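Local coordinates for YycN protein (Bacillus subtilis, PDB 1ON0) that probably transfers acyl groups, most likely from acetyl-coenzyme A, as a homodimeric member of the GNAT acetyltransferase family whose own substrate is not known, at residues 23-28 / 41-46; 59-64 / 118-123; 92-97 / 108-113. All blocks are in the same frame, centred on the assembly; numbering follows the deposited sequence.

Contact 1: residues 23-28 / 41-46; sequences HYAEEK and LLSKQV
Tyr24 of helix 10-31 lies alongside Ser43 and Val46 of helix 36-50, and its side chain can be followed outwards through the contact. At its base, CB of Tyr24 sits 3.7 Å from OG of Ser43. CG is anti to the backbone N (chi1 -165°), which lays the ring beside helix 36-50, toward Val46. CD2 of Tyr24 passes the same OG of Ser43 at 4.0 Å, with the hydroxyl near the ring plane, at the edge. Further out, CE2 of Tyr24 reaches CG1 of Val46 at a loose 4.4 Å, and the hydroxyl OH of Tyr24 lies alongside the end of Lys28, 3.1 Å from its CE. Lys28, one turn on, lays CG over one ring face, and Phe47 meets the ring edge-to-face. Beside the tyrosine, small groups let the helices come close: CB of Ala25 and CB of Ser43 touch at 3.9 Å, and the segment axes come within 8.6 Å at an angle of 122°. The buried Ser43 hydroxyl looks back across the interface and gives its hydrogen to the carbonyl O of Thr21, which satisfies this buried polar group from the facing helix. Two helices joined by a short link, following the first strand and preceding the second in the chain, are characteristic of the N-terminal part of the GNAT fold.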
loop_
_atom_site.group_PDB
_atom_site.type_symbol
_atom_site.label_atom_id
_atom_site.label_comp_id
_atom_site.label_asym_id
_atom_site.label_seq_id
_atom_site.Cartn_x
_atom_site.Cartn_y
_atom_site.Cartn_z
ATOM N N HIS B 23 17.658 -2.690 -18.957
ATOM C CA HIS B 23 16.315 -2.147 -18.870
ATOM C C HIS B 23 16.117 -0.944 -19.802
ATOM O O HIS B 23 15.078 -0.810 -20.457
ATOM C CB HIS B 23 16.031 -1.752 -17.418
ATOM C CG HIS B 23 14.645 -1.254 -17.195
ATOM N ND1 HIS B 23 13.548 -2.087 -17.207
ATOM C CD2 HIS B 23 14.166 -0.000 -17.034
ATOM C CE1 HIS B 23 12.452 -1.366 -17.071
ATOM N NE2 HIS B 23 12.799 -0.094 -16.966
ATOM N N TYR B 24 17.113 -0.067 -19.847
ATOM C CA TYR B 24 17.056 1.132 -20.688
ATOM C C TYR B 24 16.927 0.783 -22.176
ATOM O O TYR B 24 16.229 1.453 -22.927
ATOM C CB TYR B 24 18.315 1.976 -20.479
ATOM C CG TYR B 24 18.189 3.381 -21.002
ATOM C CD1 TYR B 24 17.264 4.265 -20.444
ATOM C CD2 TYR B 24 18.982 3.826 -22.058
ATOM C CE1 TYR B 24 17.133 5.560 -20.920
ATOM C CE2 TYR B 24 18.862 5.119 -22.546
ATOM C CZ TYR B 24 17.934 5.985 -21.971
ATOM O OH TYR B 24 17.817 7.277 -22.436
ATOM N N ALA B 25 17.624 -0.269 -22.591
ATOM C CA ALA B 25 17.574 -0.703 -23.969
ATOM C C ALA B 25 16.149 -1.142 -24.286
ATOM O O ALA B 25 15.608 -0.828 -25.349
ATOM C CB ALA B 25 18.542 -1.851 -24.194
ATOM N N GLU B 26 15.537 -1.859 -23.352
ATOM C CA GLU B 26 14.176 -2.344 -23.526
ATOM C C GLU B 26 13.217 -1.149 -23.622
ATOM O O GLU B 26 12.257 -1.173 -24.384
ATOM C CB GLU B 26 13.835 -3.261 -22.344
ATOM C CG GLU B 26 12.403 -3.774 -22.246
ATOM C CD GLU B 26 12.127 -4.421 -20.881
ATOM O OE1 GLU B 26 12.924 -5.299 -20.471
ATOM O OE2 GLU B 26 11.119 -4.056 -20.226
ATOM N N GLU B 27 13.500 -0.095 -22.865
ATOM C CA GLU B 27 12.658 1.092 -22.882
ATOM C C GLU B 27 12.819 1.843 -24.202
ATOM O O GLU B 27 11.851 2.343 -24.778
ATOM C CB GLU B 27 13.025 2.025 -21.730
ATOM C CG GLU B 27 12.784 1.471 -20.344
ATOM C CD GLU B 27 11.334 1.560 -19.917
ATOM O OE1 GLU B 27 11.095 1.889 -18.736
ATOM O OE2 GLU B 27 10.441 1.302 -20.750
ATOM N N LYS B 28 14.046 1.931 -24.678
ATOM C CA LYS B 28 14.276 2.629 -25.925
ATOM C C LYS B 28 13.628 1.909 -27.096
ATOM O O LYS B 28 13.109 2.554 -28.014
ATOM C CB LYS B 28 15.771 2.814 -26.142
ATOM C CG LYS B 28 16.341 3.946 -25.290
ATOM C CD LYS B 28 15.803 5.268 -25.805
ATOM C CE LYS B 28 16.341 6.440 -25.036
ATOM N NZ LYS B 28 16.041 7.695 -25.756
ATOM N N LEU B 41 23.723 -2.457 -27.211
ATOM C CA LEU B 41 24.982 -1.739 -27.376
ATOM C C LEU B 41 24.837 -0.247 -27.077
ATOM O O LEU B 41 25.620 0.323 -26.311
ATOM C CB LEU B 41 25.511 -1.919 -28.800
ATOM C CG LEU B 41 26.929 -1.419 -29.076
ATOM C CD1 LEU B 41 27.924 -2.147 -28.185
ATOM C CD2 LEU B 41 27.265 -1.642 -30.540
ATOM N N LEU B 42 23.840 0.386 -27.689
ATOM C CA LEU B 42 23.612 1.812 -27.481
ATOM C C LEU B 42 23.461 2.118 -25.989
ATOM O O LEU B 42 23.926 3.153 -25.511
ATOM C CB LEU B 42 22.358 2.257 -28.245
ATOM C CG LEU B 42 22.424 2.110 -29.774
ATOM C CD1 LEU B 42 21.087 2.436 -30.405
ATOM C CD2 LEU B 42 23.512 3.024 -30.310
ATOM N N SER B 43 22.839 1.194 -25.255
ATOM C CA SER B 43 22.606 1.368 -23.828
ATOM C C SER B 43 23.848 1.418 -22.957
ATOM O O SER B 43 23.957 2.273 -22.085
ATOM C CB SER B 43 21.675 0.274 -23.309
ATOM O OG SER B 43 21.328 0.529 -21.961
ATOM N N LYS B 44 24.784 0.504 -23.165
ATOM C CA LYS B 44 25.994 0.515 -22.348
ATOM C C LYS B 44 26.780 1.815 -22.543
ATOM O O LYS B 44 27.318 2.369 -21.584
ATOM C CB LYS B 44 26.886 -0.688 -22.676
ATOM C CG LYS B 44 26.332 -2.005 -22.186
ATOM C CD LYS B 44 27.308 -3.146 -22.406
ATOM C CE LYS B 44 26.716 -4.465 -21.905
ATOM N NZ LYS B 44 27.701 -5.595 -21.941
ATOM N N GLN B 45 26.828 2.300 -23.783
ATOM C CA GLN B 45 27.547 3.530 -24.123
ATOM C C GLN B 45 26.993 4.745 -23.396
ATOM O O GLN B 45 27.745 5.528 -22.812
ATOM C CB GLN B 45 27.500 3.774 -25.633
ATOM C CG GLN B 45 28.419 2.867 -26.443
ATOM C CD GLN B 45 29.885 3.267 -26.351
ATOM O OE1 GLN B 45 30.773 2.498 -26.724
ATOM N NE2 GLN B 45 30.143 4.482 -25.874
ATOM N N VAL B 46 25.677 4.910 -23.454
ATOM C CA VAL B 46 25.027 6.017 -22.776
ATOM C C VAL B 46 25.416 6.028 -21.300
ATOM O O VAL B 46 25.874 7.038 -20.787
ATOM C CB VAL B 46 23.483 5.905 -22.854
ATOM C CG1 VAL B 46 22.855 6.959 -21.952
ATOM C CG2 VAL B 46 23.000 6.080 -24.290
#

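Contact 2: residues 59-64 / 118-123; sequences HHHLWS and RSMGIR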
loop_
_atom_site.group_PDB
_atom_site.type_symbol
_atom_site.label_atom_id
_atom_site.label_comp_id
_atom_site.label_asym_id
_atom_site.label_seq_id
_atom_site.Cartn_x
_atom_site.Cartn_y
_atom_site.Cartn_z
ATOM N N HIS B 59 29.630 14.543 -8.777
ATOM C CA HIS B 59 28.307 15.146 -8.856
ATOM C C HIS B 59 27.155 14.148 -8.987
ATOM O O HIS B 59 25.977 14.500 -8.831
ATOM C CB HIS B 59 28.253 16.157 -10.000
ATOM C CG HIS B 59 29.248 17.261 -9.864
ATOM N ND1 HIS B 59 29.558 17.837 -8.652
ATOM C CD2 HIS B 59 30.008 17.895 -10.789
ATOM C CE1 HIS B 59 30.469 18.775 -8.833
ATOM N NE2 HIS B 59 30.758 18.829 -10.122
ATOM N N HIS B 60 27.492 12.903 -9.291
ATOM C CA HIS B 60 26.482 11.870 -9.413
ATOM C C HIS B 60 26.272 11.238 -8.062
ATOM O O HIS B 60 27.212 11.050 -7.297
ATOM C CB HIS B 60 26.920 10.810 -10.417
ATOM C CG HIS B 60 26.688 11.209 -11.838
ATOM N ND1 HIS B 60 25.503 10.961 -12.491
ATOM C CD2 HIS B 60 27.466 11.901 -12.702
ATOM C CE1 HIS B 60 25.557 11.490 -13.703
ATOM N NE2 HIS B 60 26.733 12.064 -13.854
ATOM N N HIS B 61 25.026 10.922 -7.762
ATOM C CA HIS B 61 24.723 10.307 -6.495
ATOM C C HIS B 61 23.770 9.155 -6.744
ATOM O O HIS B 61 22.597 9.352 -7.076
ATOM C CB HIS B 61 24.088 11.318 -5.545
ATOM C CG HIS B 61 24.883 12.578 -5.369
ATOM N ND1 HIS B 61 24.775 13.658 -6.224
ATOM C CD2 HIS B 61 25.753 12.957 -4.404
ATOM C CE1 HIS B 61 25.534 14.644 -5.788
ATOM N NE2 HIS B 61 26.140 14.247 -4.682
ATOM N N LEU B 62 24.286 7.943 -6.618
ATOM C CA LEU B 62 23.460 6.766 -6.810
ATOM C C LEU B 62 23.238 6.193 -5.419
ATOM O O LEU B 62 24.187 5.963 -4.665
ATOM C CB LEU B 62 24.151 5.763 -7.751
ATOM C CG LEU B 62 24.294 6.205 -9.224
ATOM C CD1 LEU B 62 25.455 7.191 -9.361
ATOM C CD2 LEU B 62 24.537 4.996 -10.115
ATOM N N TRP B 63 21.968 6.012 -5.080
ATOM C CA TRP B 63 21.543 5.505 -3.773
ATOM C C TRP B 63 20.712 4.236 -3.896
ATOM O O TRP B 63 20.002 4.036 -4.883
ATOM C CB TRP B 63 20.658 6.544 -3.065
ATOM C CG TRP B 63 21.333 7.822 -2.635
ATOM C CD1 TRP B 63 22.267 7.959 -1.654
ATOM C CD2 TRP B 63 21.089 9.138 -3.145
ATOM N NE1 TRP B 63 22.620 9.279 -1.517
ATOM C CE2 TRP B 63 21.911 10.026 -2.418
ATOM C CE3 TRP B 63 20.250 9.656 -4.146
ATOM C CZ2 TRP B 63 21.927 11.402 -2.657
ATOM C CZ3 TRP B 63 20.266 11.029 -4.385
ATOM C CH2 TRP B 63 21.098 11.884 -3.640
ATOM N N SER B 64 20.792 3.383 -2.885
ATOM C CA SER B 64 19.983 2.173 -2.857
ATOM C C SER B 64 18.878 2.555 -1.890
ATOM O O SER B 64 19.169 3.027 -0.789
ATOM C CB SER B 64 20.759 1.011 -2.263
ATOM O OG SER B 64 21.089 1.304 -0.927
ATOM N N ARG B 118 16.813 18.770 -0.932
ATOM C CA ARG B 118 16.842 19.992 -0.134
ATOM C C ARG B 118 18.012 20.047 0.858
ATOM O O ARG B 118 18.687 21.062 0.958
ATOM C CB ARG B 118 15.525 20.183 0.619
ATOM C CG ARG B 118 14.351 20.511 -0.265
ATOM C CD ARG B 118 13.147 20.815 0.579
ATOM N NE ARG B 118 13.311 22.067 1.313
ATOM C CZ ARG B 118 12.966 23.263 0.840
ATOM N NH1 ARG B 118 12.433 23.370 -0.372
ATOM N NH2 ARG B 118 13.155 24.353 1.575
ATOM N N SER B 119 18.254 18.961 1.575
ATOM C CA SER B 119 19.338 18.933 2.540
ATOM C C SER B 119 20.675 19.197 1.889
ATOM O O SER B 119 21.597 19.662 2.542
ATOM C CB SER B 119 19.410 17.579 3.249
ATOM O OG SER B 119 19.930 16.583 2.374
HETATM N N MSE B 120 20.792 18.896 0.603
HETATM C CA MSE B 120 22.061 19.108 -0.080
HETATM C C MSE B 120 22.136 20.347 -0.977
HETATM O O MSE B 120 23.071 20.503 -1.743
HETATM C CB MSE B 120 22.457 17.822 -0.849
HETATM C CG MSE B 120 21.321 17.177 -1.626
HETATM SE SE MSE B 120 21.585 15.300 -2.084
HETATM C CE MSE B 120 22.763 15.501 -3.605
ATOM N N GLY B 121 21.144 21.228 -0.882
ATOM C CA GLY B 121 21.173 22.441 -1.680
ATOM C C GLY B 121 20.323 22.456 -2.932
ATOM O O GLY B 121 19.952 23.512 -3.424
ATOM N N ILE B 122 19.983 21.285 -3.438
ATOM C CA ILE B 122 19.171 21.198 -4.643
ATOM C C ILE B 122 17.853 21.942 -4.456
ATOM O O ILE B 122 17.160 21.704 -3.480
ATOM C CB ILE B 122 18.858 19.733 -4.966
ATOM C CG1 ILE B 122 20.153 18.948 -5.090
ATOM C CG2 ILE B 122 18.034 19.643 -6.223
ATOM C CD1 ILE B 122 19.933 17.494 -5.388
ATOM N N ARG B 123 17.513 22.829 -5.387
ATOM C CA ARG B 123 16.268 23.583 -5.297
ATOM C C ARG B 123 15.218 23.136 -6.311
ATOM O O ARG B 123 14.053 23.541 -6.227
ATOM C CB ARG B 123 16.510 25.078 -5.506
ATOM C CG ARG B 123 17.082 25.838 -4.311
ATOM C CD ARG B 123 16.385 27.202 -4.183
ATOM N NE ARG B 123 16.369 27.938 -5.450
ATOM C CZ ARG B 123 15.481 28.887 -5.761
ATOM N NH1 ARG B 123 14.521 29.226 -4.899
ATOM N NH2 ARG B 123 15.553 29.504 -6.936
#
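Met120, modelled as selenomethionine, reaches two aromatic side chains of strand 60-66, the face of His61 and the edge of Trp63. The chain leaves CA with CG between the backbone N and the carbonyl carbon (chi1 45°), runs out nearly extended and then bends at the selenium (chi3 -79°), which turns the methyl onto the histidine. CE of Met120 lies over the centre of the imidazole, 3.7 Å from the centroid of the His61 ring and 11° off its normal, a CH-pi contact in which CE1 of His61 is the nearest ring atom to CE, at 3.6 Å. The selenium itself lies closer to the indole: SE of Met120 is 3.8 Å from CH2 of Trp63, near the ring plane, making an edge-on Met-aromatic contact. In the GNAT fold this ties the C-terminal end of helix 105-119, where Met120 leaves helical geometry, to the second strand of the sheet. His61 and Trp63 are two apart on that strand and project on the same side; CB of His61 packs over one face of the indole, toward the rim, 3.5 Å above the plane. Leu5 and Pro7 on one neighbouring strand and Leu76 and Ile78 on the other also touch Trp63.

Contact 3: residues 92-97 / 108-113; sequences YDFGLY and QALAAL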
loop_
_atom_site.group_PDB
_atom_site.type_symbol
_atom_site.label_atom_id
_atom_site.label_comp_id
_atom_site.label_asym_id
_atom_site.label_seq_id
_atom_site.Cartn_x
_atom_site.Cartn_y
_atom_site.Cartn_z
ATOM N N TYR B 92 18.466 10.740 -13.244
ATOM C CA TYR B 92 18.765 9.807 -14.318
ATOM C C TYR B 92 17.997 8.512 -14.138
ATOM O O TYR B 92 17.604 7.892 -15.112
ATOM C CB TYR B 92 20.281 9.515 -14.394
ATOM C CG TYR B 92 21.047 10.521 -15.231
ATOM C CD1 TYR B 92 20.821 10.619 -16.598
ATOM C CD2 TYR B 92 21.912 11.440 -14.643
ATOM C CE1 TYR B 92 21.414 11.615 -17.358
ATOM C CE2 TYR B 92 22.516 12.440 -15.402
ATOM C CZ TYR B 92 22.255 12.528 -16.755
ATOM O OH TYR B 92 22.762 13.565 -17.509
ATOM N N ASP B 93 17.739 8.104 -12.905
ATOM C CA ASP B 93 17.046 6.838 -12.749
ATOM C C ASP B 93 16.406 6.679 -11.382
ATOM O O ASP B 93 16.953 7.103 -10.366
ATOM C CB ASP B 93 18.048 5.703 -13.028
ATOM C CG ASP B 93 17.382 4.348 -13.257
ATOM O OD1 ASP B 93 16.240 4.301 -13.732
ATOM O OD2 ASP B 93 18.024 3.327 -12.965
ATOM N N PHE B 94 15.227 6.079 -11.384
ATOM C CA PHE B 94 14.466 5.854 -10.177
ATOM C C PHE B 94 13.417 4.777 -10.384
ATOM O O PHE B 94 12.680 4.769 -11.380
ATOM C CB PHE B 94 13.772 7.131 -9.734
ATOM C CG PHE B 94 12.606 6.884 -8.832
ATOM C CD1 PHE B 94 12.808 6.482 -7.522
ATOM C CD2 PHE B 94 11.303 7.002 -9.313
ATOM C CE1 PHE B 94 11.724 6.210 -6.684
ATOM C CE2 PHE B 94 10.203 6.736 -8.495
ATOM C CZ PHE B 94 10.417 6.334 -7.176
ATOM N N GLY B 95 13.332 3.869 -9.428
ATOM C CA GLY B 95 12.362 2.809 -9.556
ATOM C C GLY B 95 12.565 1.836 -8.430
ATOM O O GLY B 95 13.541 1.921 -7.689
ATOM N N LEU B 96 11.636 0.901 -8.312
ATOM C CA LEU B 96 11.689 -0.096 -7.273
ATOM C C LEU B 96 11.786 -1.453 -7.916
ATOM O O LEU B 96 11.421 -1.620 -9.080
ATOM C CB LEU B 96 10.424 -0.015 -6.413
ATOM C CG LEU B 96 10.356 0.834 -5.142
ATOM C CD1 LEU B 96 11.199 2.075 -5.240
ATOM C CD2 LEU B 96 8.896 1.155 -4.899
ATOM N N TYR B 97 12.297 -2.423 -7.171
ATOM C CA TYR B 97 12.374 -3.767 -7.713
ATOM C C TYR B 97 10.970 -4.371 -7.711
ATOM O O TYR B 97 10.116 -3.995 -6.899
ATOM C CB TYR B 97 13.314 -4.633 -6.891
ATOM C CG TYR B 97 14.731 -4.152 -6.955
ATOM C CD1 TYR B 97 15.233 -3.291 -5.984
ATOM C CD2 TYR B 97 15.564 -4.526 -8.010
ATOM C CE1 TYR B 97 16.527 -2.813 -6.054
ATOM C CE2 TYR B 97 16.861 -4.052 -8.092
ATOM C CZ TYR B 97 17.338 -3.194 -7.106
ATOM O OH TYR B 97 18.627 -2.718 -7.173
ATOM N N GLN B 108 6.574 7.175 -1.452
ATOM C CA GLN B 108 7.343 7.501 -0.253
ATOM C C GLN B 108 8.819 7.676 -0.601
ATOM O O GLN B 108 9.518 8.487 0.011
ATOM C CB GLN B 108 7.198 6.418 0.825
ATOM C CG GLN B 108 5.864 6.460 1.557
ATOM C CD GLN B 108 5.710 5.335 2.565
ATOM O OE1 GLN B 108 4.787 5.344 3.386
ATOM N NE2 GLN B 108 6.621 4.359 2.516
ATOM N N ALA B 109 9.289 6.914 -1.583
ATOM C CA ALA B 109 10.681 6.996 -2.009
ATOM C C ALA B 109 10.911 8.340 -2.682
ATOM O O ALA B 109 12.019 8.874 -2.667
ATOM C CB ALA B 109 10.994 5.875 -2.974
ATOM N N LEU B 110 9.852 8.884 -3.269
ATOM C CA LEU B 110 9.967 10.154 -3.949
ATOM C C LEU B 110 9.973 11.277 -2.944
ATOM O O LEU B 110 10.509 12.355 -3.215
ATOM C CB LEU B 110 8.835 10.320 -4.961
ATOM C CG LEU B 110 9.280 10.657 -6.386
ATOM C CD1 LEU B 110 10.410 9.766 -6.848
ATOM C CD2 LEU B 110 8.085 10.524 -7.300
ATOM N N ALA B 111 9.374 11.045 -1.782
ATOM C CA ALA B 111 9.393 12.077 -0.741
ATOM C C ALA B 111 10.756 12.069 -0.024
ATOM O O ALA B 111 11.161 13.069 0.524
ATOM C CB ALA B 111 8.261 11.854 0.264
ATOM N N ALA B 112 11.450 10.937 -0.017
ATOM C CA ALA B 112 12.755 10.912 0.617
ATOM C C ALA B 112 13.713 11.588 -0.358
ATOM O O ALA B 112 14.756 12.115 0.043
ATOM C CB ALA B 112 13.207 9.499 0.915
ATOM N N LEU B 113 13.352 11.590 -1.642
ATOM C CA LEU B 113 14.176 12.231 -2.669
ATOM C C LEU B 113 14.169 13.726 -2.391
ATOM O O LEU B 113 15.222 14.338 -2.271
ATOM C CB LEU B 113 13.605 11.986 -4.070
ATOM C CG LEU B 113 14.501 12.235 -5.296
ATOM C CD1 LEU B 113 13.592 12.572 -6.451
ATOM C CD2 LEU B 113 15.511 13.361 -5.088
#
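Phe94 and Leu96 of strand 88-96 meet Ala109 and Leu110 of helix 105-119, and an irregularity of the strand comes just before them. Tyr92 and Asp93 both stand opposite Trp77 of the neighbouring strand, a classic beta bulge. Asp93 turns to the other side of the sheet, where its OD2 is hydrogen-bonded to the hydroxyl of Tyr16 on helix 10-31. Phe94 then points at helix 105-119, with CG anti to the backbone N (chi1 159°), a torsion that carries the ring away from the sheet to Leu110. CD1 of Leu110 comes down over one face, 3.5 Å from the centroid of the Phe94 ring and 17° off the normal, shifted towards the rim; its closest ring atom is CZ of Phe94, at 3.4 Å from CD1 of Leu110. This is a tight CH-pi contact, and Leu110 makes it with a chi1 of -127°, well away from a staggered value. CB of Ala109 takes the ring edge, 3.8 Å from CE1 of Phe94. Strand, helix and the following strand 124-127 form a beta-alpha-beta unit, the part of the GNAT fold that binds acetyl-CoA in relatives. Gly95 passes the chain on, bonded through its backbone to Trp75, and Leu96 comes back to the helix side, its CD1 a looser 4.4 Å from CB of Ala109. Leu65 of strand 60-66 touches Phe94, Leu96 and Ala109 alike. The carbonyl O of Leu96 accepts a hydrogen bond from NE of Arg101, in the loop before the helix, and a sulfate ion, probably from the crystallisation liquor, lies about 4 Å from the Leu96 side chain and may mark where relatives bind the pyrophosphate of acetyl-CoA.

In the fold
Contact 3 is the buried one, contact 1 is partly buried, and contact 2 lies at the surface. Contacts 2 and 3 share helix 105-119 and one sheet: contact 3 uses the N-terminal half of the helix against strand 88-96, contact 2 the residues past its end against strand 60-66. They touch where CE1 of His60 lies 3.6 Å from CE2 of Tyr92, and contact 3 is nested within the loop closed by contact 2. Contact 1 joins two helices, its centre about 20 Å from that of contact 3. Chemistry follows place: aliphatic groups on a phenyl ring in the core, selenomethionine against a histidine face and a tryptophan edge at the surface, a buried serine between helices.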